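PDB 7EPK: signal recognition particle 54 kDa protein from Aeropyrum pernix, which belongs to the SRP54 family of signal recognition particle proteins, combining a helical bundle, a P-loop GTPase domain and a signal-peptide-binding domain in one chain. Local coordinates for residues I217-E230 with G252-A264; E308-L320 with L346-I358. All coordinates share one frame; numbering follows the deposited sequence.

How the contacts relate
The two contacts lie on opposite sides of the chain's centre, with their own centres 52 Å apart and their nearest atoms about 31 Å apart. They come in series along the chain. Contact 1 falls within the GTPase domain, where strand 212-218 and helix 225-235 meet helix 255-262 on one side of the parallel part of the sheet. Contact 2 follows at the far end of the long helix 293-320, where helix 350-356 of the signal-peptide-binding domain crosses it. They share no helix or strand. One thus belongs to the nucleotide-binding core and the other to the junction where the chain enters its C-terminal helical domain.

Contact 1: residues I217-E230 with G252-A264; sequences IDASIGQKAMGLAE and GGGALTAAAVTGA
Ala229 and Ala258 meet methyl to methyl, CB to CB at 3.9 Å, in the middle of an apolar seam between helix 225-230 and helix 255-262. The axes run in the same general direction at -40° and approach to 8.3 Å, a spacing that suits the small alanines lining the interface. Ala229 CB also lies 3.9 Å from Thr262 CG2. At the outer edge, Met226 CG rests 4.0 Å from Val261 CG2, the two side chains crossing at about a right angle. With CG1 anti to its own backbone N (chi1 159°) and CG2 beside that nitrogen, Val261 meets the aliphatic CG of Glu230 with one methyl and Met226 with the other. Underneath, Ile217 sends CD1 from its strand to within 4.3 Å of Ala258 CB.

Backbone packing takes over where the chains lead into the helices. Gly222 and Gly254 bring their CA atoms to 3.7 Å, an approach made possible because Gly254 has no side chain on the face turned to the other segment. Ala225 CB lies against Gly254 O, and Ala219 CB sits against Gly252; the side chain of Ala219 is about 8 Å from the bound GDP.

The two threonines find their partners away from the facing segment. Thr262 OG1 donates to Ala258 O over 2.9 Å, tilted 30° from the carbonyl plane; this oxygen also receives Thr262 N. Thr257 OG1 is hydrogen-bonded to Val39 O, linking helix 255-262 to the helical bundle.

Strand 240-244 completes the floor: Ile217 and Ala258 both touch Ile241, and Ala255 touches Val243. Strand 212-218 pairs with strand 240-244 in the central sheet, so the two helices pack side by side over adjoining parallel strands of this P-loop GTPase fold.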
loop_
_atom_site.group_PDB
_atom_site.type_symbol
_atom_site.label_atom_id
_atom_site.label_comp_id
_atom_site.label_asym_id
_atom_site.label_seq_id
_atom_site.Cartn_x
_atom_site.Cartn_y
_atom_site.Cartn_z
ATOM N N ILE A 217 15.899 -14.211 -4.024
ATOM C CA ILE A 217 15.749 -15.338 -3.056
ATOM C C ILE A 217 14.480 -16.091 -3.420
ATOM O O ILE A 217 13.511 -15.449 -3.933
ATOM C CB ILE A 217 15.714 -14.870 -1.589
ATOM C CG1 ILE A 217 14.569 -13.894 -1.311
ATOM C CG2 ILE A 217 17.055 -14.284 -1.182
ATOM C CD1 ILE A 217 14.534 -13.345 0.111
ATOM N N ASP A 218 14.516 -17.402 -3.180
ATOM C CA ASP A 218 13.343 -18.296 -3.333
ATOM C C ASP A 218 12.545 -18.271 -2.012
ATOM O O ASP A 218 13.148 -18.042 -0.927
ATOM C CB ASP A 218 13.820 -19.651 -3.888
ATOM C CG ASP A 218 13.705 -20.879 -2.994
ATOM O OD1 ASP A 218 14.469 -20.984 -2.000
ATOM O OD2 ASP A 218 12.870 -21.755 -3.330
ATOM N N ALA A 219 11.223 -18.455 -2.085
ATOM C CA ALA A 219 10.334 -18.667 -0.914
ATOM C C ALA A 219 10.513 -20.089 -0.360
ATOM O O ALA A 219 9.517 -20.840 -0.355
ATOM C CB ALA A 219 8.899 -18.427 -1.324
ATOM N N SER A 220 11.728 -20.477 0.044
ATOM C CA SER A 220 12.020 -21.837 0.579
ATOM C C SER A 220 13.199 -21.792 1.543
ATOM O O SER A 220 13.810 -22.844 1.741
ATOM C CB SER A 220 12.269 -22.850 -0.523
ATOM O OG SER A 220 11.202 -22.862 -1.466
ATOM N N ILE A 221 13.491 -20.632 2.134
ATOM C CA ILE A 221 14.570 -20.493 3.160
ATOM C C ILE A 221 14.041 -19.624 4.314
ATOM O O ILE A 221 14.614 -18.568 4.621
ATOM C CB ILE A 221 15.908 -20.028 2.528
ATOM C CG1 ILE A 221 16.032 -18.518 2.255
ATOM C CG2 ILE A 221 16.208 -20.857 1.278
ATOM C CD1 ILE A 221 15.020 -17.944 1.298
ATOM N N GLY A 222 12.991 -20.101 4.977
ATOM C CA GLY A 222 12.380 -19.400 6.117
ATOM C C GLY A 222 13.444 -19.051 7.129
ATOM O O GLY A 222 13.622 -17.851 7.416
ATOM N N GLN A 223 14.172 -20.074 7.586
ATOM C CA GLN A 223 15.122 -19.988 8.731
ATOM C C GLN A 223 16.518 -19.596 8.209
ATOM O O GLN A 223 17.275 -18.950 8.967
ATOM C CB GLN A 223 15.101 -21.301 9.535
ATOM C CG GLN A 223 14.828 -21.116 11.028
ATOM C CD GLN A 223 13.475 -20.504 11.330
ATOM O OE1 GLN A 223 12.509 -20.677 10.592
ATOM N NE2 GLN A 223 13.390 -19.760 12.422
ATOM N N LYS A 224 16.827 -19.918 6.949
ATOM C CA LYS A 224 18.175 -19.713 6.350
ATOM C C LYS A 224 18.243 -18.356 5.629
ATOM O O LYS A 224 19.324 -18.030 5.071
ATOM C CB LYS A 224 18.563 -20.866 5.415
ATOM C CG LYS A 224 17.539 -21.977 5.211
ATOM C CD LYS A 224 18.063 -23.125 4.375
ATOM C CE LYS A 224 18.742 -22.671 3.099
ATOM N NZ LYS A 224 19.604 -23.730 2.524
ATOM N N ALA A 225 17.159 -17.572 5.672
ATOM C CA ALA A 225 17.050 -16.260 4.992
ATOM C C ALA A 225 17.874 -15.208 5.734
ATOM O O ALA A 225 18.289 -14.229 5.083
ATOM C CB ALA A 225 15.606 -15.839 4.893
ATOM N N MET A 226 18.072 -15.385 7.044
ATOM C CA MET A 226 18.876 -14.460 7.890
ATOM C C MET A 226 20.315 -14.412 7.365
ATOM O O MET A 226 20.809 -13.295 7.067
ATOM C CB MET A 226 18.896 -14.900 9.361
ATOM C CG MET A 226 18.127 -13.975 10.303
ATOM S SD MET A 226 19.139 -13.423 11.716
ATOM C CE MET A 226 19.462 -14.992 12.525
ATOM N N GLY A 227 20.950 -15.586 7.256
ATOM C CA GLY A 227 22.387 -15.732 6.949
ATOM C C GLY A 227 22.712 -15.281 5.539
ATOM O O GLY A 227 23.551 -14.369 5.379
ATOM N N LEU A 228 22.068 -15.915 4.557
ATOM C CA LEU A 228 22.161 -15.605 3.101
ATOM C C LEU A 228 22.234 -14.077 2.894
ATOM O O LEU A 228 23.199 -13.597 2.253
ATOM C CB LEU A 228 20.945 -16.261 2.428
ATOM C CG LEU A 228 20.727 -15.985 0.943
ATOM C CD1 LEU A 228 22.020 -16.077 0.173
ATOM C CD2 LEU A 228 19.723 -16.966 0.361
ATOM N N ALA A 229 21.299 -13.338 3.497
ATOM C CA ALA A 229 21.182 -11.864 3.398
ATOM C C ALA A 229 22.440 -11.198 3.954
ATOM O O ALA A 229 22.951 -10.327 3.262
ATOM C CB ALA A 229 19.933 -11.371 4.096
ATOM N N GLU A 230 22.922 -11.606 5.138
ATOM C CA GLU A 230 24.146 -11.039 5.794
ATOM C C GLU A 230 25.338 -11.207 4.839
ATOM O O GLU A 230 26.068 -10.240 4.566
ATOM C CB GLU A 230 24.439 -11.724 7.139
ATOM C CG GLU A 230 23.347 -11.582 8.211
ATOM C CD GLU A 230 23.381 -12.538 9.418
ATOM O OE1 GLU A 230 22.629 -12.285 10.384
ATOM O OE2 GLU A 230 24.147 -13.545 9.406
ATOM N N GLY A 252 7.347 -18.048 2.047
ATOM C CA GLY A 252 7.534 -16.595 1.889
ATOM C C GLY A 252 7.911 -15.903 3.180
ATOM O O GLY A 252 8.623 -14.901 3.103
ATOM N N GLY A 253 7.463 -16.393 4.333
ATOM C CA GLY A 253 7.693 -15.701 5.615
ATOM C C GLY A 253 9.164 -15.406 5.881
ATOM O O GLY A 253 9.455 -14.514 6.718
ATOM N N GLY A 254 10.071 -16.126 5.212
ATOM C CA GLY A 254 11.532 -15.913 5.281
ATOM C C GLY A 254 11.955 -14.646 4.558
ATOM O O GLY A 254 12.904 -13.974 5.004
ATOM N N ALA A 255 11.282 -14.323 3.462
ATOM C CA ALA A 255 11.414 -13.018 2.783
ATOM C C ALA A 255 11.586 -11.917 3.838
ATOM O O ALA A 255 12.638 -11.226 3.826
ATOM C CB ALA A 255 10.199 -12.768 1.921
ATOM N N LEU A 256 10.601 -11.758 4.735
ATOM C CA LEU A 256 10.504 -10.551 5.605
ATOM C C LEU A 256 11.440 -10.677 6.823
ATOM O O LEU A 256 11.447 -9.749 7.661
ATOM C CB LEU A 256 9.044 -10.295 5.986
ATOM C CG LEU A 256 8.326 -11.442 6.670
ATOM C CD1 LEU A 256 9.048 -11.821 7.945
ATOM C CD2 LEU A 256 6.887 -11.057 6.948
ATOM N N THR A 257 12.218 -11.764 6.899
ATOM C CA THR A 257 13.385 -11.902 7.810
ATOM C C THR A 257 14.582 -11.200 7.162
ATOM O O THR A 257 15.222 -10.371 7.848
ATOM C CB THR A 257 13.705 -13.366 8.153
ATOM O OG1 THR A 257 12.557 -14.199 7.965
ATOM C CG2 THR A 257 14.187 -13.516 9.580
ATOM N N ALA A 258 14.859 -11.511 5.890
ATOM C CA ALA A 258 15.938 -10.894 5.075
ATOM C C ALA A 258 15.641 -9.399 4.890
ATOM O O ALA A 258 16.592 -8.572 4.981
ATOM C CB ALA A 258 16.079 -11.605 3.746
ATOM N N ALA A 259 14.360 -9.068 4.672
ATOM C CA ALA A 259 13.844 -7.681 4.646
ATOM C C ALA A 259 14.364 -6.927 5.870
ATOM O O ALA A 259 14.965 -5.837 5.708
ATOM C CB ALA A 259 12.349 -7.716 4.639
ATOM N N ALA A 260 14.161 -7.521 7.051
ATOM C CA ALA A 260 14.566 -6.967 8.365
ATOM C C ALA A 260 16.089 -6.760 8.418
ATOM O O ALA A 260 16.508 -5.656 8.788
ATOM C CB ALA A 260 14.073 -7.871 9.474
ATOM N N VAL A 261 16.872 -7.779 8.042
ATOM C CA VAL A 261 18.353 -7.862 8.262
ATOM C C VAL A 261 19.079 -6.771 7.464
ATOM O O VAL A 261 19.978 -6.121 8.032
ATOM C CB VAL A 261 18.916 -9.252 7.900
ATOM C CG1 VAL A 261 20.413 -9.211 7.633
ATOM C CG2 VAL A 261 18.608 -10.283 8.973
ATOM N N THR A 262 18.743 -6.611 6.185
ATOM C CA THR A 262 19.360 -5.618 5.269
ATOM C C THR A 262 18.620 -4.274 5.355
ATOM O O THR A 262 19.162 -3.277 4.841
ATOM C CB THR A 262 19.344 -6.185 3.850
ATOM O OG1 THR A 262 17.977 -6.457 3.539
ATOM C CG2 THR A 262 20.165 -7.450 3.727
ATOM N N GLY A 263 17.430 -4.260 5.975
ATOM C CA GLY A 263 16.512 -3.104 6.060
ATOM C C GLY A 263 15.918 -2.783 4.703
ATOM O O GLY A 263 15.503 -1.626 4.514
ATOM N N ALA A 264 15.893 -3.781 3.804
ATOM C CA ALA A 264 15.582 -3.660 2.359
ATOM C C ALA A 264 14.123 -4.011 2.119
ATOM O O ALA A 264 13.592 -4.854 2.837
ATOM C CB ALA A 264 16.449 -4.567 1.529
#

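Contact 2: residues E308-L320 with L346-I358; sequences EAGELDRAAEDVL and LQMLPGASMLASI
Ala316 presses its methyl into the backbone of Gly351 and Ala352 at the tightest part of this helix crossing. Here the CA atoms of Ala316 and Gly351 are 4.7 Å apart, and the axes of helices 308-320 and 350-356 approach to 7.5 Å at an angle of 52°. Gly351 offers bare backbone on the side turned to Ala316, which permits that closeness. On the inner flank, Leu312 CD2 reaches Ala352 CB at 4.2 Å. Leu355 spreads its two methyls between neighbours, CD1 lying 4.2 Å from Ala316 CB and CD2 4.1 Å from Val319 CG1. Further along, Leu320 lies along one face of the short helix, CD1 against Gly351 CA and O and CD2 toward Leu355.

Before the first turn, Leu349 occupies the N-cap position and sets CD2 against Ala309 CB, while CD1 lies against CA, CB and OD2 of Asp313, the two side chains crossing at a slant. With CG of Asp313 swung opposite its backbone N (chi1 -171°), the carboxylate lies beside Leu349 and the ring of Pro350, near the start of helix 350-356, a position that may be mildly favourable for a negative charge.

The outer side is looser. Met354 makes its contact through CB, 4.2 Å from Leu320 CD1, and together with Pro350 and Glu317 it borders the solvent. Facing away from the crossing, Arg314 bridges to Glu311 on the same helix.

Leu420 of helix 409-423 touches both Val319 and Leu355, and helix 326-337 covers another flank of helix 308-320. The crossing packs helix 350-356 of the all-helical signal-peptide-binding domain of SRP54 proteins onto the end of the long helix that follows the GTPase domain.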
loop_
_atom_site.group_PDB
_atom_site.type_symbol
_atom_site.label_atom_id
_atom_site.label_comp_id
_atom_site.label_asym_id
_atom_site.label_seq_id
_atom_site.Cartn_x
_atom_site.Cartn_y
_atom_site.Cartn_z
ATOM N N GLU A 308 -18.471 8.416 8.684
ATOM C CA GLU A 308 -19.087 9.534 7.924
ATOM C C GLU A 308 -20.404 9.903 8.633
ATOM O O GLU A 308 -20.481 11.047 9.169
ATOM C CB GLU A 308 -19.218 9.167 6.438
ATOM C CG GLU A 308 -17.894 9.178 5.665
ATOM C CD GLU A 308 -17.882 8.446 4.319
ATOM O OE1 GLU A 308 -16.953 8.687 3.509
ATOM O OE2 GLU A 308 -18.780 7.606 4.082
ATOM N N ALA A 309 -21.364 8.960 8.698
ATOM C CA ALA A 309 -22.671 9.083 9.406
ATOM C C ALA A 309 -22.503 9.666 10.821
ATOM O O ALA A 309 -23.373 10.454 11.227
ATOM C CB ALA A 309 -23.357 7.748 9.461
ATOM N N GLY A 310 -21.434 9.302 11.543
ATOM C CA GLY A 310 -21.074 9.862 12.862
ATOM C C GLY A 310 -20.839 11.367 12.816
ATOM O O GLY A 310 -21.296 12.068 13.755
ATOM N N GLU A 311 -20.140 11.856 11.781
ATOM C CA GLU A 311 -19.956 13.313 11.521
ATOM C C GLU A 311 -21.323 13.948 11.235
ATOM O O GLU A 311 -21.610 15.009 11.807
ATOM C CB GLU A 311 -18.989 13.589 10.367
ATOM C CG GLU A 311 -17.569 13.891 10.817
ATOM C CD GLU A 311 -17.370 15.229 11.508
ATOM O OE1 GLU A 311 -16.740 16.132 10.902
ATOM O OE2 GLU A 311 -17.831 15.365 12.655
ATOM N N LEU A 312 -22.151 13.315 10.404
ATOM C CA LEU A 312 -23.531 13.799 10.139
ATOM C C LEU A 312 -24.348 13.746 11.432
ATOM O O LEU A 312 -25.060 14.724 11.700
ATOM C CB LEU A 312 -24.176 12.952 9.042
ATOM C CG LEU A 312 -25.536 13.447 8.557
ATOM C CD1 LEU A 312 -25.436 14.842 7.959
ATOM C CD2 LEU A 312 -26.134 12.487 7.546
ATOM N N ASP A 313 -24.232 12.655 12.197
ATOM C CA ASP A 313 -24.869 12.467 13.529
ATOM C C ASP A 313 -24.650 13.714 14.388
ATOM O O ASP A 313 -25.658 14.293 14.852
ATOM C CB ASP A 313 -24.309 11.233 14.246
ATOM C CG ASP A 313 -25.054 10.859 15.517
ATOM O OD1 ASP A 313 -24.644 11.347 16.596
ATOM O OD2 ASP A 313 -26.035 10.083 15.417
ATOM N N ARG A 314 -23.383 14.093 14.597
ATOM C CA ARG A 314 -23.003 15.266 15.423
ATOM C C ARG A 314 -23.568 16.533 14.766
ATOM O O ARG A 314 -24.107 17.373 15.489
ATOM C CB ARG A 314 -21.484 15.338 15.617
ATOM C CG ARG A 314 -21.021 16.606 16.318
ATOM C CD ARG A 314 -19.689 16.456 17.022
ATOM N NE ARG A 314 -18.573 16.496 16.093
ATOM C CZ ARG A 314 -18.074 17.601 15.544
ATOM N NH1 ARG A 314 -18.601 18.786 15.810
ATOM N NH2 ARG A 314 -17.047 17.513 14.716
ATOM N N ALA A 315 -23.482 16.648 13.441
ATOM C CA ALA A 315 -23.876 17.860 12.686
ATOM C C ALA A 315 -25.377 18.113 12.854
ATOM O O ALA A 315 -25.741 19.267 13.140
ATOM C CB ALA A 315 -23.500 17.715 11.237
ATOM N N ALA A 316 -26.204 17.078 12.669
ATOM C CA ALA A 316 -27.664 17.098 12.929
ATOM C C ALA A 316 -27.901 17.321 14.423
ATOM O O ALA A 316 -28.647 18.251 14.768
ATOM C CB ALA A 316 -28.310 15.816 12.475
ATOM N N GLU A 317 -27.282 16.505 15.277
ATOM C CA GLU A 317 -27.416 16.630 16.752
ATOM C C GLU A 317 -27.089 18.078 17.163
ATOM O O GLU A 317 -27.876 18.654 17.925
ATOM C CB GLU A 317 -26.550 15.571 17.447
ATOM C CG GLU A 317 -26.656 15.557 18.969
ATOM C CD GLU A 317 -28.052 15.389 19.556
ATOM O OE1 GLU A 317 -28.927 14.828 18.868
ATOM O OE2 GLU A 317 -28.264 15.826 20.706
ATOM N N ASP A 318 -25.996 18.655 16.643
ATOM C CA ASP A 318 -25.498 20.018 17.000
ATOM C C ASP A 318 -26.500 21.083 16.541
ATOM O O ASP A 318 -26.500 22.174 17.120
ATOM C CB ASP A 318 -24.097 20.320 16.436
ATOM C CG ASP A 318 -23.024 20.575 17.493
ATOM O OD1 ASP A 318 -23.396 20.971 18.624
ATOM O OD2 ASP A 318 -21.816 20.392 17.179
ATOM N N VAL A 319 -27.309 20.798 15.526
ATOM C CA VAL A 319 -28.423 21.692 15.097
ATOM C C VAL A 319 -29.558 21.536 16.112
ATOM O O VAL A 319 -29.947 22.552 16.703
ATOM C CB VAL A 319 -28.880 21.374 13.663
ATOM C CG1 VAL A 319 -30.277 21.890 13.363
ATOM C CG2 VAL A 319 -27.888 21.901 12.641
ATOM N N LEU A 320 -30.024 20.300 16.331
ATOM C CA LEU A 320 -31.207 19.959 17.173
ATOM C C LEU A 320 -30.999 20.449 18.610
ATOM O O LEU A 320 -32.013 20.727 19.269
ATOM C CB LEU A 320 -31.458 18.447 17.152
ATOM C CG LEU A 320 -31.835 17.826 15.799
ATOM C CD1 LEU A 320 -32.409 16.427 15.983
ATOM C CD2 LEU A 320 -32.822 18.688 15.027
ATOM N N LEU A 346 -29.996 1.634 5.666
ATOM C CA LEU A 346 -29.210 1.817 6.923
ATOM C C LEU A 346 -29.023 3.322 7.183
ATOM O O LEU A 346 -27.891 3.738 7.496
ATOM C CB LEU A 346 -27.871 1.067 6.794
ATOM C CG LEU A 346 -27.421 0.181 7.966
ATOM C CD1 LEU A 346 -26.593 0.959 8.979
ATOM C CD2 LEU A 346 -28.584 -0.527 8.651
ATOM N N GLN A 347 -30.109 4.099 7.057
ATOM C CA GLN A 347 -30.238 5.507 7.531
ATOM C C GLN A 347 -29.693 5.604 8.967
ATOM O O GLN A 347 -28.771 6.418 9.186
ATOM C CB GLN A 347 -31.707 5.935 7.460
ATOM C CG GLN A 347 -31.918 7.361 6.979
ATOM C CD GLN A 347 -31.426 8.404 7.954
ATOM O OE1 GLN A 347 -31.333 8.172 9.160
ATOM N NE2 GLN A 347 -31.122 9.581 7.431
ATOM N N MET A 348 -30.252 4.786 9.878
ATOM C CA MET A 348 -29.913 4.612 11.327
ATOM C C MET A 348 -29.211 5.853 11.892
ATOM O O MET A 348 -28.026 5.720 12.271
ATOM C CB MET A 348 -29.011 3.391 11.568
ATOM C CG MET A 348 -29.381 2.149 10.764
ATOM S SD MET A 348 -31.008 1.416 11.142
ATOM C CE MET A 348 -30.597 0.359 12.530
ATOM N N LEU A 349 -29.925 6.987 11.977
ATOM C CA LEU A 349 -29.403 8.287 12.487
ATOM C C LEU A 349 -30.449 8.941 13.395
ATOM O O LEU A 349 -31.563 9.209 12.947
ATOM C CB LEU A 349 -29.067 9.185 11.286
ATOM C CG LEU A 349 -27.629 9.702 11.182
ATOM C CD1 LEU A 349 -27.094 10.181 12.526
ATOM C CD2 LEU A 349 -26.705 8.649 10.580
ATOM N N PRO A 350 -30.152 9.195 14.696
ATOM C CA PRO A 350 -31.066 9.933 15.574
ATOM C C PRO A 350 -31.362 11.342 15.037
ATOM O O PRO A 350 -32.493 11.583 14.637
ATOM C CB PRO A 350 -30.346 10.003 16.935
ATOM C CG PRO A 350 -29.313 8.897 16.881
ATOM C CD PRO A 350 -28.951 8.744 15.415
ATOM N N GLY A 351 -30.342 12.211 15.020
ATOM C CA GLY A 351 -30.432 13.608 14.558
ATOM C C GLY A 351 -31.011 13.690 13.158
ATOM O O GLY A 351 -32.131 14.199 13.028
ATOM N N ALA A 352 -30.293 13.158 12.163
ATOM C CA ALA A 352 -30.589 13.284 10.711
ATOM C C ALA A 352 -32.011 12.799 10.369
ATOM O O ALA A 352 -32.612 13.375 9.432
ATOM C CB ALA A 352 -29.554 12.532 9.908
ATOM N N SER A 353 -32.519 11.770 11.060
ATOM C CA SER A 353 -33.911 11.267 10.916
ATOM C C SER A 353 -34.873 12.415 11.230
ATOM O O SER A 353 -35.648 12.793 10.334
ATOM C CB SER A 353 -34.168 10.066 11.803
ATOM O OG SER A 353 -35.540 9.691 11.792
ATOM N N MET A 354 -34.771 12.963 12.448
ATOM C CA MET A 354 -35.688 13.997 13.001
ATOM C C MET A 354 -35.394 15.367 12.377
ATOM O O MET A 354 -36.335 16.164 12.277
ATOM C CB MET A 354 -35.555 14.109 14.522
ATOM C CG MET A 354 -36.778 14.712 15.180
ATOM S SD MET A 354 -36.620 14.738 16.979
ATOM C CE MET A 354 -36.538 16.500 17.302
ATOM N N LEU A 355 -34.138 15.633 11.994
ATOM C CA LEU A 355 -33.705 16.910 11.359
ATOM C C LEU A 355 -34.511 17.114 10.072
ATOM O O LEU A 355 -35.076 18.213 9.901
ATOM C CB LEU A 355 -32.202 16.859 11.051
ATOM C CG LEU A 355 -31.451 18.193 10.966
ATOM C CD1 LEU A 355 -30.475 18.176 9.800
ATOM C CD2 LEU A 355 -32.376 19.399 10.842
ATOM N N ALA A 356 -34.555 16.083 9.220
ATOM C CA ALA A 356 -35.313 16.051 7.946
ATOM C C ALA A 356 -36.828 16.007 8.216
ATOM O O ALA A 356 -37.578 16.474 7.330
ATOM C CB ALA A 356 -34.859 14.879 7.105
ATOM N N SER A 357 -37.261 15.490 9.383
ATOM C CA SER A 357 -38.688 15.356 9.805
ATOM C C SER A 357 -39.273 16.702 10.278
ATOM O O SER A 357 -40.486 16.726 10.561
ATOM C CB SER A 357 -38.860 14.285 10.863
ATOM O OG SER A 357 -38.666 14.812 12.168
ATOM N N ILE A 358 -38.459 17.767 10.375
ATOM C CA ILE A 358 -38.903 19.175 10.621
ATOM C C ILE A 358 -38.778 19.969 9.309
ATOM O O ILE A 358 -39.799 20.547 8.864
ATOM C CB ILE A 358 -38.113 19.821 11.781
ATOM C CG1 ILE A 358 -38.596 19.318 13.145
ATOM C CG2 ILE A 358 -38.181 21.343 11.708
ATOM C CD1 ILE A 358 -37.952 18.046 13.617
#